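Local coordinates for protein HP0721 (Helicobacter pylori, PDB 2XRH) that is a secreted protein of unknown function from the DUF1104 family whose truncated form binds nicotinic acid in the crystal, at residues 37-42 against 88-93. Residues are numbered along the deposited sequence; the frame is centred on the assembly and turned at random. Where two conformers were deposited one is given.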
loop_
_atom_site.group_PDB
_atom_site.type_symbol
_atom_site.label_atom_id
_atom_site.label_comp_id
_atom_site.label_asym_id
_atom_site.label_seq_id
_atom_site.Cartn_x
_atom_site.Cartn_y
_atom_site.Cartn_z
ATOM N N GLU A 37 -1.094 7.716 21.718
ATOM C CA GLU A 37 -0.000 8.491 22.276
ATOM C C GLU A 37 0.474 9.575 21.296
ATOM O O GLU A 37 0.660 10.714 21.676
ATOM C CB GLU A 37 1.159 7.643 22.739
ATOM C CG GLU A 37 2.214 8.439 23.521
ATOM C CD GLU A 37 1.749 8.851 24.933
ATOM O OE1 GLU A 37 0.858 8.172 25.495
ATOM O OE2 GLU A 37 2.263 9.848 25.461
ATOM N N LEU A 38 0.596 9.228 20.029
ATOM C CA LEU A 38 1.028 10.186 19.002
ATOM C C LEU A 38 0.037 11.313 18.900
ATOM O O LEU A 38 0.448 12.452 18.865
ATOM C CB LEU A 38 1.170 9.480 17.654
ATOM C CG LEU A 38 2.339 8.541 17.388
ATOM C CD1 LEU A 38 2.206 8.014 15.941
ATOM C CD2 LEU A 38 3.691 9.209 17.634
ATOM N N LYS A 39 -1.259 10.994 18.925
ATOM C CA LYS A 39 -2.336 11.991 18.807
ATOM C C LYS A 39 -2.311 12.880 20.034
ATOM O O LYS A 39 -2.418 14.086 19.911
ATOM C CB LYS A 39 -3.710 11.379 18.562
ATOM C CG LYS A 39 -3.882 10.734 17.194
ATOM C CD LYS A 39 -5.328 10.202 16.992
ATOM C CE LYS A 39 -5.603 9.670 15.575
ATOM N NZ LYS A 39 -6.213 10.669 14.629
ATOM N N LYS A 40 -2.136 12.280 21.200
ATOM C CA LYS A 40 -1.985 13.039 22.452
ATOM C C LYS A 40 -0.867 14.079 22.352
ATOM O O LYS A 40 -1.068 15.256 22.696
ATOM C CB LYS A 40 -1.713 12.088 23.617
ATOM C CG LYS A 40 -1.232 12.767 24.878
ATOM C CD LYS A 40 -1.497 11.869 26.081
ATOM C CE LYS A 40 -2.969 11.468 26.178
ATOM N NZ LYS A 40 -3.872 12.613 26.468
ATOM N N ARG A 41 0.302 13.665 21.881
ATOM C CA ARG A 41 1.464 14.539 21.783
ATOM C C ARG A 41 1.213 15.629 20.741
ATOM O O ARG A 41 1.465 16.804 20.989
ATOM C CB ARG A 41 2.764 13.799 21.404
ATOM C CG ARG A 41 3.185 12.605 22.241
ATOM C CD ARG A 41 3.518 12.917 23.636
ATOM N NE ARG A 41 3.834 11.689 24.403
ATOM C CZ ARG A 41 5.026 11.113 24.550
ATOM N NH1 ARG A 41 6.124 11.648 24.028
ATOM N NH2 ARG A 41 5.144 10.019 25.317
ATOM N N MET A 42 0.657 15.239 19.609
ATOM C CA MET A 42 0.466 16.188 18.503
ATOM C C MET A 42 -0.561 17.263 18.796
ATOM O O MET A 42 -0.403 18.400 18.339
ATOM C CB MET A 42 0.045 15.471 17.243
ATOM C CG MET A 42 1.177 14.792 16.588
ATOM S SD MET A 42 0.624 14.135 15.003
ATOM C CE MET A 42 2.171 13.695 14.245
ATOM N N ASN A 88 -11.745 1.308 17.586
ATOM C CA ASN A 88 -12.592 2.423 17.141
ATOM C C ASN A 88 -11.858 3.696 16.697
ATOM O O ASN A 88 -12.377 4.818 16.821
ATOM C CB ASN A 88 -13.691 2.682 18.192
ATOM C CG ASN A 88 -14.549 1.449 18.413
ATOM O OD1 ASN A 88 -15.458 1.173 17.634
ATOM N ND2 ASN A 88 -14.217 0.664 19.439
ATOM N N MET A 89 -10.667 3.502 16.119
ATOM C CA MET A 89 -9.826 4.600 15.642
ATOM C C MET A 89 -10.151 4.938 14.190
ATOM O O MET A 89 -10.793 4.152 13.492
ATOM C CB MET A 89 -8.328 4.267 15.782
ATOM C CG MET A 89 -7.856 3.837 17.187
ATOM S SD MET A 89 -7.944 5.121 18.452
ATOM C CE MET A 89 -6.758 6.320 17.818
ATOM N N GLU A 90 -9.634 6.091 13.755
ATOM C CA GLU A 90 -10.008 6.860 12.512
ATOM C C GLU A 90 -9.770 6.369 11.031
ATOM O O GLU A 90 -9.874 7.195 10.123
ATOM C CB GLU A 90 -9.345 8.259 12.655
ATOM C CG GLU A 90 -9.450 9.214 11.442
ATOM C CD GLU A 90 -8.937 10.612 11.736
ATOM O OE1 GLU A 90 -9.667 11.388 12.395
ATOM O OE2 GLU A 90 -7.811 10.946 11.287
ATOM N N ASP A 91 -9.550 5.082 10.760
ATOM C CA ASP A 91 -9.022 4.606 9.444
ATOM C C ASP A 91 -7.695 5.254 9.075
ATOM O O ASP A 91 -7.564 6.462 9.142
ATOM C CB ASP A 91 -9.924 4.933 8.238
ATOM C CG ASP A 91 -11.366 4.701 8.490
ATOM O OD1 ASP A 91 -11.800 3.536 8.349
ATOM O OD2 ASP A 91 -12.071 5.700 8.771
ATOM N N MET A 92 -6.736 4.459 8.618
ATOM C CA MET A 92 -5.579 5.010 7.933
ATOM C C MET A 92 -6.037 5.736 6.679
ATOM O O MET A 92 -6.904 5.238 5.940
ATOM C CB MET A 92 -4.621 3.891 7.494
ATOM C CG MET A 92 -3.769 3.296 8.602
ATOM S SD MET A 92 -2.657 2.001 7.943
ATOM C CE MET A 92 -3.939 0.769 7.693
ATOM N N ASP A 93 -5.423 6.890 6.415
ATOM C CA ASP A 93 -5.669 7.624 5.178
ATOM C C ASP A 93 -5.114 6.816 3.995
ATOM O O ASP A 93 -5.726 6.731 2.931
ATOM C CB ASP A 93 -4.980 9.006 5.181
ATOM C CG ASP A 93 -5.483 9.956 6.289
ATOM O OD1 ASP A 93 -6.468 9.660 7.010
ATOM O OD2 ASP A 93 -4.871 11.037 6.436
#
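Lys39 reaches out from helix 31-44 to the loop that follows helix 70-86, on the surface of this helical chain, its ammonium ending beside the carboxylate of Glu90 in a long salt bridge, with Lys39 NZ 3.7 Å from Glu90 OE2. The case illustrates how two long side chains can bridge backbone segments that stay well apart, the nearest CA atoms, of Lys39 and Met89, being 11.0 Å from each other. The lysine chain runs straight as far as CE and turns at its last torsion (chi4 -94°), where NZ swings off the line of the chain. Glu90 meets it fully stretched, its CG anti to the backbone N (chi1 174°). The second touch is apolar: Met89, folded at chi2 and chi3, brings its methyl to the last methylene of the lysine, Met89 CE lying 4.2 Å from Lys39 CE. Met89 also rests on Thr35 and Lys36 of helix 31-44, and on Leu84 of helix 70-86, which ends in a Schellman motif with Asn88 as its C-prime residue. Further along, Met92 touches the bound nicotinic acid. Elsewhere on helix 31-44, Arg41 grips Glu37 side-on, both NE (2.6 Å) and NH2 (2.9 Å) donating to Glu37 OE2. Against that short pairing, the Lys39–Glu90 link has no direct hydrogen bond, and with both residues exposed, its attraction is probably weak and screened by solvent, and the pose may owe something to the crystal lattice.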